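Local atomic coordinates of DUF1254 domain-containing protein (Vibrio parahaemolyticus, PDB entry 3U07), a protein that is of unknown function but combines DUF1254 and DUF1214 family regions and, being made with a signal sequence, is probably exported from the cytoplasm. Residues 81-86 with 181-186; 88-93 with 159-164; 106-111 with 124-129. The protein carries 2 engineered substitutions. One frame throughout, in Å; residues are numbered along the deposited sequence.

Contact 1: 81-86 with 181-186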
loop_
_atom_site.group_PDB
_atom_site.type_symbol
_atom_site.label_atom_id
_atom_site.label_comp_id
_atom_site.label_asym_id
_atom_site.label_seq_id
_atom_site.Cartn_x
_atom_site.Cartn_y
_atom_site.Cartn_z
ATOM N N ASP A 81 7.451 -9.352 8.189
ATOM C CA ASP A 81 6.799 -8.921 9.422
ATOM C C ASP A 81 5.358 -9.386 9.614
ATOM O O ASP A 81 4.939 -9.656 10.741
ATOM C CB ASP A 81 6.794 -7.384 9.523
ATOM C CG ASP A 81 8.155 -6.761 9.261
ATOM O OD1 ASP A 81 9.183 -7.403 9.562
ATOM O OD2 ASP A 81 8.194 -5.610 8.773
ATOM N N THR A 82 4.599 -9.490 8.528
ATOM C CA THR A 82 3.191 -9.844 8.651
ATOM C C THR A 82 2.602 -10.845 7.662
ATOM O O THR A 82 3.153 -11.074 6.586
ATOM C CB THR A 82 2.329 -8.560 8.569
ATOM O OG1 THR A 82 2.662 -7.836 7.375
ATOM C CG2 THR A 82 2.578 -7.661 9.773
ATOM N N LEU A 83 1.475 -11.438 8.054
ATOM C CA LEU A 83 0.731 -12.371 7.206
ATOM C C LEU A 83 -0.291 -11.444 6.536
ATOM O O LEU A 83 -0.545 -10.350 7.040
ATOM C CB LEU A 83 0.001 -13.415 8.053
ATOM C CG LEU A 83 0.838 -14.251 9.021
ATOM C CD1 LEU A 83 -0.096 -15.090 9.878
ATOM C CD2 LEU A 83 1.814 -15.130 8.257
ATOM N N HIS A 84 -0.894 -11.858 5.429
ATOM C CA HIS A 84 -1.834 -10.965 4.767
ATOM C C HIS A 84 -3.124 -11.584 4.254
ATOM O O HIS A 84 -3.205 -12.784 3.989
ATOM C CB HIS A 84 -1.153 -10.262 3.584
ATOM C CG HIS A 84 -1.116 -11.090 2.335
ATOM N ND1 HIS A 84 -0.129 -12.018 2.081
ATOM C CD2 HIS A 84 -1.988 -11.178 1.300
ATOM C CE1 HIS A 84 -0.392 -12.641 0.945
ATOM N NE2 HIS A 84 -1.516 -12.151 0.452
ATOM N N LEU A 85 -4.129 -10.725 4.123
ATOM C CA LEU A 85 -5.430 -11.087 3.587
ATOM C C LEU A 85 -5.712 -10.019 2.529
ATOM O O LEU A 85 -5.518 -8.826 2.777
ATOM C CB LEU A 85 -6.515 -11.049 4.665
ATOM C CG LEU A 85 -6.680 -12.270 5.567
ATOM C CD1 LEU A 85 -7.906 -12.070 6.445
ATOM C CD2 LEU A 85 -6.838 -13.532 4.724
HETATM N N MSE A 86 -6.146 -10.442 1.347
HETATM C CA MSE A 86 -6.429 -9.502 0.270
HETATM C C MSE A 86 -7.762 -9.777 -0.393
HETATM O O MSE A 86 -8.269 -10.899 -0.368
HETATM C CB MSE A 86 -5.343 -9.564 -0.806
HETATM C CG MSE A 86 -3.961 -9.141 -0.355
HETATM SE SE MSE A 86 -2.681 -9.432 -1.769
HETATM C CE MSE A 86 -3.150 -11.252 -2.192
ATOM N N ASN A 181 -5.251 -18.175 13.532
ATOM C CA ASN A 181 -6.542 -18.486 14.132
ATOM C C ASN A 181 -7.385 -17.221 14.174
ATOM O O ASN A 181 -8.614 -17.285 14.167
ATOM C CB ASN A 181 -6.378 -19.039 15.547
ATOM C CG ASN A 181 -6.278 -20.548 15.566
ATOM O OD1 ASN A 181 -6.967 -21.234 14.810
ATOM N ND2 ASN A 181 -5.432 -21.076 16.442
ATOM N N TYR A 182 -6.720 -16.071 14.220
ATOM C CA TYR A 182 -7.426 -14.802 14.241
ATOM C C TYR A 182 -7.866 -14.393 12.832
ATOM O O TYR A 182 -9.025 -14.025 12.623
ATOM C CB TYR A 182 -6.544 -13.714 14.861
ATOM C CG TYR A 182 -6.563 -13.708 16.373
ATOM C CD1 TYR A 182 -7.753 -13.506 17.070
ATOM C CD2 TYR A 182 -5.394 -13.895 17.112
ATOM C CE1 TYR A 182 -7.780 -13.490 18.465
ATOM C CE2 TYR A 182 -5.412 -13.879 18.507
ATOM C CZ TYR A 182 -6.608 -13.678 19.175
ATOM O OH TYR A 182 -6.631 -13.670 20.552
HETATM N N MSE A 183 -6.953 -14.483 11.866
HETATM C CA MSE A 183 -7.270 -14.104 10.491
HETATM C C MSE A 183 -8.446 -14.900 9.944
HETATM O O MSE A 183 -9.212 -14.402 9.121
HETATM C CB MSE A 183 -6.066 -14.314 9.569
HETATM C CG MSE A 183 -4.719 -14.272 10.260
HETATM SE SE MSE A 183 -3.303 -13.639 9.124
HETATM C CE MSE A 183 -4.185 -13.751 7.408
ATOM N N ASP A 184 -8.582 -16.140 10.398
ATOM C CA ASP A 184 -9.662 -17.000 9.936
ATOM C C ASP A 184 -11.012 -16.437 10.337
ATOM O O ASP A 184 -12.034 -16.758 9.729
ATOM C CB ASP A 184 -9.492 -18.410 10.513
ATOM C CG ASP A 184 -8.438 -19.216 9.780
ATOM O OD1 ASP A 184 -7.372 -18.654 9.453
ATOM O OD2 ASP A 184 -8.669 -20.416 9.537
ATOM N N GLN A 185 -11.007 -15.589 11.362
ATOM C CA GLN A 185 -12.237 -14.987 11.851
ATOM C C GLN A 185 -12.625 -13.715 11.104
ATOM O O GLN A 185 -13.745 -13.226 11.247
ATOM C CB GLN A 185 -12.125 -14.733 13.353
ATOM C CG GLN A 185 -12.006 -16.029 14.147
ATOM C CD GLN A 185 -11.972 -15.800 15.638
ATOM O OE1 GLN A 185 -10.905 -15.693 16.241
ATOM N NE2 GLN A 185 -13.150 -15.706 16.243
ATOM N N TRP A 186 -11.700 -13.172 10.315
ATOM C CA TRP A 186 -12.007 -11.988 9.517
ATOM C C TRP A 186 -13.069 -12.456 8.519
ATOM O O TRP A 186 -13.043 -13.600 8.063
ATOM C CB TRP A 186 -10.761 -11.501 8.773
ATOM C CG TRP A 186 -9.765 -10.805 9.648
ATOM C CD1 TRP A 186 -9.331 -11.205 10.881
ATOM C CD2 TRP A 186 -9.046 -9.604 9.341
ATOM N NE1 TRP A 186 -8.382 -10.329 11.357
ATOM C CE2 TRP A 186 -8.185 -9.340 10.429
ATOM C CE3 TRP A 186 -9.037 -8.730 8.245
ATOM C CZ2 TRP A 186 -7.333 -8.233 10.461
ATOM C CZ3 TRP A 186 -8.188 -7.627 8.277
ATOM C CH2 TRP A 186 -7.343 -7.394 9.376
#
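Met183, a selenomethionine, pushes its end between Leu83 and Leu85, two residues of strand 82-90 whose CB atoms point toward it. It meets the two leucines differently. Against Leu83 the side chains cross at about a right angle, and the selenium touches both Leu83 CB, at 3.5 Å, and CD1. Past Leu85 the chains slide in opposite directions, and CE of Met183 comes within 3.4 Å of Leu85 CG, tighter than usual for two carbons. The chain of Met183 is bent at its last torsion, with chi3 nearly eclipsed at -14°, which turns CE toward Leu85 and the carbonyl O of His84. The contact thus packs the C-terminal part of helix 173-183 on an outermost strand of the four-stranded antiparallel sheet. The chain then folds through a type I beta turn from Met183 to Trp186, with Trp186 N hydrogen-bonded to Met183 O at 3.0 Å. That turn brings Trp186 to Leu85 CD1, which touches Trp186 CB at 3.7 Å and approaches CG and CD2 of the indole obliquely. Met183 and Trp186 both also rest on Ile168 of the adjacent strand 161-169, while Trp186 reaches Pro101.

Contact 2: 88-93 with 159-164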
loop_
_atom_site.group_PDB
_atom_site.type_symbol
_atom_site.label_atom_id
_atom_site.label_comp_id
_atom_site.label_asym_id
_atom_site.label_seq_id
_atom_site.Cartn_x
_atom_site.Cartn_y
_atom_site.Cartn_z
ATOM N N TRP A 88 -11.163 -7.588 -2.934
ATOM C CA TRP A 88 -11.736 -6.402 -3.537
ATOM C C TRP A 88 -13.187 -6.318 -3.099
ATOM O O TRP A 88 -13.941 -7.279 -3.231
ATOM C CB TRP A 88 -11.674 -6.482 -5.061
ATOM C CG TRP A 88 -10.293 -6.387 -5.617
ATOM C CD1 TRP A 88 -9.425 -7.415 -5.847
ATOM C CD2 TRP A 88 -9.615 -5.189 -6.007
ATOM N NE1 TRP A 88 -8.243 -6.929 -6.360
ATOM C CE2 TRP A 88 -8.332 -5.565 -6.466
ATOM C CE3 TRP A 88 -9.965 -3.832 -6.011
ATOM C CZ2 TRP A 88 -7.399 -4.632 -6.930
ATOM C CZ3 TRP A 88 -9.036 -2.903 -6.476
ATOM C CH2 TRP A 88 -7.767 -3.311 -6.925
ATOM N N LEU A 89 -13.563 -5.168 -2.561
ATOM C CA LEU A 89 -14.925 -4.931 -2.116
ATOM C C LEU A 89 -15.685 -4.303 -3.273
ATOM O O LEU A 89 -15.099 -3.606 -4.104
ATOM C CB LEU A 89 -14.931 -3.950 -0.937
ATOM C CG LEU A 89 -14.932 -4.410 0.523
ATOM C CD1 LEU A 89 -14.230 -5.737 0.695
ATOM C CD2 LEU A 89 -14.298 -3.319 1.368
ATOM N N ASP A 90 -16.985 -4.564 -3.335
ATOM C CA ASP A 90 -17.834 -3.959 -4.358
ATOM C C ASP A 90 -19.069 -3.529 -3.598
ATOM O O ASP A 90 -19.837 -4.369 -3.134
ATOM C CB ASP A 90 -18.216 -4.952 -5.456
ATOM C CG ASP A 90 -19.254 -4.385 -6.416
ATOM O OD1 ASP A 90 -19.408 -3.146 -6.487
ATOM O OD2 ASP A 90 -19.914 -5.178 -7.112
ATOM N N VAL A 91 -19.246 -2.221 -3.455
ATOM C CA VAL A 91 -20.386 -1.692 -2.714
ATOM C C VAL A 91 -21.453 -1.068 -3.619
ATOM O O VAL A 91 -22.351 -0.373 -3.141
ATOM C CB VAL A 91 -19.917 -0.632 -1.692
ATOM C CG1 VAL A 91 -18.859 -1.238 -0.759
ATOM C CG2 VAL A 91 -19.337 0.579 -2.422
ATOM N N ALA A 92 -21.355 -1.325 -4.920
ATOM C CA ALA A 92 -22.308 -0.775 -5.886
ATOM C C ALA A 92 -23.764 -1.104 -5.567
ATOM O O ALA A 92 -24.600 -0.211 -5.489
ATOM C CB ALA A 92 -21.975 -1.263 -7.298
ATOM N N ALA A 93 -24.064 -2.387 -5.385
ATOM C CA ALA A 93 -25.437 -2.811 -5.116
ATOM C C ALA A 93 -25.892 -2.462 -3.713
ATOM O O ALA A 93 -27.042 -2.093 -3.502
ATOM C CB ALA A 93 -25.579 -4.315 -5.352
ATOM N N SER A 159 -15.420 5.196 -4.811
ATOM C CA SER A 159 -15.397 4.280 -5.949
ATOM C C SER A 159 -16.144 3.047 -5.435
ATOM O O SER A 159 -15.994 2.676 -4.270
ATOM C CB SER A 159 -13.965 3.910 -6.370
ATOM O OG SER A 159 -13.305 3.113 -5.398
ATOM N N ASN A 160 -16.968 2.425 -6.272
ATOM C CA ASN A 160 -17.714 1.255 -5.817
ATOM C C ASN A 160 -16.806 0.063 -5.580
ATOM O O ASN A 160 -17.126 -0.820 -4.791
ATOM C CB ASN A 160 -18.823 0.896 -6.803
ATOM C CG ASN A 160 -19.916 1.945 -6.844
ATOM O OD1 ASN A 160 -20.232 2.560 -5.826
ATOM N ND2 ASN A 160 -20.511 2.143 -8.019
ATOM N N LEU A 161 -15.667 0.047 -6.266
ATOM C CA LEU A 161 -14.692 -1.022 -6.094
ATOM C C LEU A 161 -13.599 -0.468 -5.183
ATOM O O LEU A 161 -13.083 0.628 -5.417
ATOM C CB LEU A 161 -14.077 -1.416 -7.442
ATOM C CG LEU A 161 -15.002 -2.003 -8.511
ATOM C CD1 LEU A 161 -14.245 -2.103 -9.833
ATOM C CD2 LEU A 161 -15.502 -3.375 -8.072
ATOM N N VAL A 162 -13.258 -1.202 -4.132
ATOM C CA VAL A 162 -12.210 -0.738 -3.234
ATOM C C VAL A 162 -11.265 -1.891 -2.921
ATOM O O VAL A 162 -11.699 -3.011 -2.635
ATOM C CB VAL A 162 -12.794 -0.145 -1.909
ATOM C CG1 VAL A 162 -14.144 0.508 -2.170
ATOM C CG2 VAL A 162 -12.912 -1.205 -0.862
ATOM N N LYS A 163 -9.968 -1.625 -2.995
ATOM C CA LYS A 163 -8.986 -2.667 -2.729
ATOM C C LYS A 163 -8.794 -2.830 -1.227
ATOM O O LYS A 163 -8.590 -1.855 -0.506
ATOM C CB LYS A 163 -7.663 -2.324 -3.423
ATOM C CG LYS A 163 -6.532 -3.340 -3.209
ATOM C CD LYS A 163 -5.399 -3.103 -4.205
ATOM C CE LYS A 163 -4.105 -3.802 -3.795
ATOM N NZ LYS A 163 -4.317 -5.167 -3.233
ATOM N N LEU A 164 -8.876 -4.070 -0.756
ATOM C CA LEU A 164 -8.722 -4.358 0.662
ATOM C C LEU A 164 -7.482 -5.191 0.942
ATOM O O LEU A 164 -7.203 -6.162 0.238
ATOM C CB LEU A 164 -9.957 -5.102 1.183
ATOM C CG LEU A 164 -9.985 -5.543 2.653
ATOM C CD1 LEU A 164 -11.421 -5.849 3.065
ATOM C CD2 LEU A 164 -9.097 -6.768 2.863
#
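Val91 N donates to Asn160 O at 2.9 Å, a nearly straight bond (165°) and one of the shortest polar bonds across the contact; Asp90 CA adds a weaker CA-H...O contact to the same oxygen at 3.2 Å. From here strands 88-90 and 161-164 run antiparallel, with Leu89 and Val162 as the hydrogen-bonded pair, joined by both reciprocal backbone bonds. Trp88 with Lys163 and Asp90 with Leu161 form the non-hydrogen-bonded pairs. At the end of the strand, Asp90 OD1 accepts from Ala92 N at 3.1 Å, closing an Asx turn; the N-H meets it from above the carboxylate plane, and the same oxygen is salt-bridged to Arg205. Asn160 lays its amide beside Ala92 and gives ND2 to Asp225.

On the face carrying Trp88 and Lys163, Lys163 CB sits over the six-membered ring of Trp88, 3.7 Å from its centroid, a CH-pi contact, while CD reaches past the rim near CH2 (3.6 Å). CG anti to the backbone N (chi1 179°) starts the chain along this path; farther out the lysine makes a cation-pi contact with Trp307. On the reverse face Leu89 CD2 and Val162 CG2 are pressed to 3.4 Å, tighter than usual.

Helix 26-52 covers the face of Trp88, Leu161 and Lys163, with Phe47 edge-to-face to Trp88, whereas Leu89, Val91 and Leu164 pack on strand 96-100 of the second, mixed sheet.

Contact 3: 106-111 with 124-129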
loop_
_atom_site.group_PDB
_atom_site.type_symbol
_atom_site.label_atom_id
_atom_site.label_comp_id
_atom_site.label_asym_id
_atom_site.label_seq_id
_atom_site.Cartn_x
_atom_site.Cartn_y
_atom_site.Cartn_z
ATOM N N GLY A 106 -0.823 -6.678 22.184
ATOM C CA GLY A 106 0.500 -6.584 21.594
ATOM C C GLY A 106 0.644 -6.909 20.117
ATOM O O GLY A 106 1.581 -6.436 19.480
ATOM N N ARG A 107 -0.268 -7.697 19.557
ATOM C CA ARG A 107 -0.159 -8.059 18.153
ATOM C C ARG A 107 -0.550 -6.934 17.201
ATOM O O ARG A 107 -1.647 -6.381 17.294
ATOM C CB ARG A 107 -1.005 -9.297 17.853
ATOM C CG ARG A 107 -0.748 -9.890 16.471
ATOM C CD ARG A 107 -1.630 -11.093 16.209
ATOM N NE ARG A 107 -1.445 -12.133 17.217
ATOM C CZ ARG A 107 -0.395 -12.948 17.280
ATOM N NH1 ARG A 107 0.581 -12.855 16.385
ATOM N NH2 ARG A 107 -0.318 -13.851 18.249
ATOM N N TYR A 108 0.362 -6.584 16.298
ATOM C CA TYR A 108 0.092 -5.538 15.317
ATOM C C TYR A 108 -0.843 -6.097 14.249
ATOM O O TYR A 108 -0.713 -7.251 13.838
ATOM C CB TYR A 108 1.378 -5.073 14.624
ATOM C CG TYR A 108 1.135 -4.058 13.520
ATOM C CD1 TYR A 108 1.026 -2.698 13.807
ATOM C CD2 TYR A 108 0.963 -4.462 12.198
ATOM C CE1 TYR A 108 0.747 -1.766 12.807
ATOM C CE2 TYR A 108 0.681 -3.534 11.186
ATOM C CZ TYR A 108 0.573 -2.191 11.501
ATOM O OH TYR A 108 0.284 -1.263 10.519
ATOM N N TRP A 109 -1.792 -5.275 13.816
ATOM C CA TRP A 109 -2.727 -5.661 12.762
ATOM C C TRP A 109 -3.259 -4.398 12.123
ATOM O O TRP A 109 -3.263 -3.332 12.743
ATOM C CB TRP A 109 -3.902 -6.477 13.304
ATOM C CG TRP A 109 -4.763 -5.737 14.289
ATOM C CD1 TRP A 109 -4.584 -5.657 15.640
ATOM C CD2 TRP A 109 -5.940 -4.975 13.994
ATOM N NE1 TRP A 109 -5.579 -4.897 16.207
ATOM C CE2 TRP A 109 -6.425 -4.467 15.220
ATOM C CE3 TRP A 109 -6.632 -4.677 12.813
ATOM C CZ2 TRP A 109 -7.574 -3.672 15.298
ATOM C CZ3 TRP A 109 -7.774 -3.886 12.890
ATOM C CH2 TRP A 109 -8.234 -3.395 14.125
ATOM N N ILE A 110 -3.698 -4.514 10.879
ATOM C CA ILE A 110 -4.237 -3.360 10.182
ATOM C C ILE A 110 -5.162 -3.776 9.046
ATOM O O ILE A 110 -4.894 -4.752 8.340
ATOM C CB ILE A 110 -3.096 -2.472 9.614
ATOM C CG1 ILE A 110 -3.679 -1.219 8.960
ATOM C CG2 ILE A 110 -2.252 -3.272 8.620
ATOM C CD1 ILE A 110 -2.658 -0.138 8.723
ATOM N N LEU A 111 -6.278 -3.064 8.918
ATOM C CA LEU A 111 -7.228 -3.292 7.830
ATOM C C LEU A 111 -7.041 -2.026 6.995
ATOM O O LEU A 111 -7.323 -0.920 7.452
ATOM C CB LEU A 111 -8.664 -3.392 8.350
ATOM C CG LEU A 111 -9.786 -3.356 7.301
ATOM C CD1 LEU A 111 -9.575 -4.446 6.256
ATOM C CD2 LEU A 111 -11.126 -3.536 8.002
ATOM N N PHE A 124 -7.838 0.907 9.745
ATOM C CA PHE A 124 -8.168 0.526 11.111
ATOM C C PHE A 124 -7.037 -0.377 11.573
ATOM O O PHE A 124 -6.660 -1.311 10.865
ATOM C CB PHE A 124 -9.493 -0.243 11.154
ATOM C CG PHE A 124 -10.674 0.562 10.695
ATOM C CD1 PHE A 124 -11.111 1.662 11.432
ATOM C CD2 PHE A 124 -11.339 0.234 9.512
ATOM C CE1 PHE A 124 -12.196 2.426 10.999
ATOM C CE2 PHE A 124 -12.424 0.989 9.071
ATOM C CZ PHE A 124 -12.856 2.090 9.813
ATOM N N SER A 125 -6.486 -0.105 12.749
ATOM C CA SER A 125 -5.390 -0.936 13.224
ATOM C C SER A 125 -5.070 -0.795 14.700
ATOM O O SER A 125 -5.573 0.098 15.395
ATOM C CB SER A 125 -4.121 -0.638 12.422
ATOM O OG SER A 125 -3.344 0.356 13.061
ATOM N N SER A 126 -4.217 -1.706 15.158
ATOM C CA SER A 126 -3.747 -1.759 16.532
ATOM C C SER A 126 -3.106 -0.433 16.939
ATOM O O SER A 126 -3.169 -0.030 18.099
ATOM C CB SER A 126 -2.716 -2.880 16.665
ATOM O OG SER A 126 -1.689 -2.735 15.693
ATOM N N ARG A 127 -2.484 0.241 15.978
ATOM C CA ARG A 127 -1.823 1.513 16.247
ATOM C C ARG A 127 -2.779 2.510 16.888
ATOM O O ARG A 127 -2.394 3.281 17.764
ATOM C CB ARG A 127 -1.275 2.114 14.948
ATOM C CG ARG A 127 -0.479 3.392 15.151
ATOM C CD ARG A 127 -0.002 3.976 13.824
ATOM N NE ARG A 127 -1.059 4.686 13.109
ATOM C CZ ARG A 127 -1.428 5.938 13.368
ATOM N NH1 ARG A 127 -0.826 6.631 14.325
ATOM N NH2 ARG A 127 -2.407 6.497 12.667
ATOM N N THR A 128 -4.032 2.489 16.448
ATOM C CA THR A 128 -5.009 3.427 16.974
ATOM C C THR A 128 -6.195 2.789 17.693
ATOM O O THR A 128 -7.017 3.495 18.268
ATOM C CB THR A 128 -5.535 4.356 15.840
ATOM O OG1 THR A 128 -6.031 3.564 14.754
ATOM C CG2 THR A 128 -4.420 5.259 15.326
ATOM N N ARG A 129 -6.288 1.463 17.673
ATOM C CA ARG A 129 -7.398 0.784 18.342
ATOM C C ARG A 129 -6.933 -0.258 19.354
ATOM O O ARG A 129 -7.727 -0.752 20.155
ATOM C CB ARG A 129 -8.302 0.077 17.324
ATOM C CG ARG A 129 -8.947 0.967 16.289
ATOM C CD ARG A 129 -9.721 0.114 15.300
ATOM N NE ARG A 129 -10.886 -0.519 15.915
ATOM C CZ ARG A 129 -12.035 0.106 16.169
ATOM N NH1 ARG A 129 -12.182 1.388 15.862
ATOM N NH2 ARG A 129 -13.042 -0.555 16.726
#
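The indole of Trp109 lies flat against the backbone where strand 120-125 turns into helix 126-129, at the open end of the beta hairpin formed by strands 109-115 and 120-125. Here the packing is close. Ser125 CA stands 3.8 Å from the centroid of the six-membered ring, only 9° off its normal, a CH-pi contact. Ser126 N lies over the same face. With chi1 at 63°, CG of Trp109 takes the crowded position between the backbone N and the carbonyl carbon, which starts the ring toward this backbone. NE1 of the indole is hydrogen-bonded to Gly130 O.

The strands pair through two backbone hydrogen bonds: Leu111 N donates to Phe124 O at 2.6 Å, short for such a bond, and Phe124 N returns a more bent bond to Leu111 O at 3.0 Å. One step on, Trp109 N donates to Ser126 OG at 3.2 Å. Ser125 is the N-cap of the short helix; its OG accepts from Arg127 N, and its carbonyl O receives both Thr128 N and Arg129 N.

The looser contacts are made by Phe124 and Arg129, both partly exposed. The phenyl ring of Phe124 has a single near approach to the side chain of Leu111, which lies beside it and points the same way: Leu111 CD2 stands at the ring edge, 4.1 Å from Phe124 CD2. The phenyl ring also stacks with Phe136. Arg129 spends its guanidinium on the carbonyls of Lys132 and Gly133, and touches the indole through its aliphatic part, CD lying 4.0 Å from Trp109 CH2.

All three contacts reach the same antiparallel sheet, ordered 82-90, 161-169, 109-115, 120-125. Contacts 1 and 2 share strand 82-90, with centres about 20 Å apart, and meet where Met86 CB lies 4.0 Å from Leu164 O. Contact 3, at the far edge of the sheet, is nonetheless closer to contact 1 (about 12 Å between centres), and the two touch where Trp186 CH2 lies 3.7 Å from Ile110 O. Contacts 2 and 3, about 22 Å apart by centres, are bridged by Leu164 CG against Leu111 CD1 at 3.8 Å. Along the chain contact 3 nests within contact 2, and contact 2 within contact 1. The function of the protein, and so any active site, has not been established.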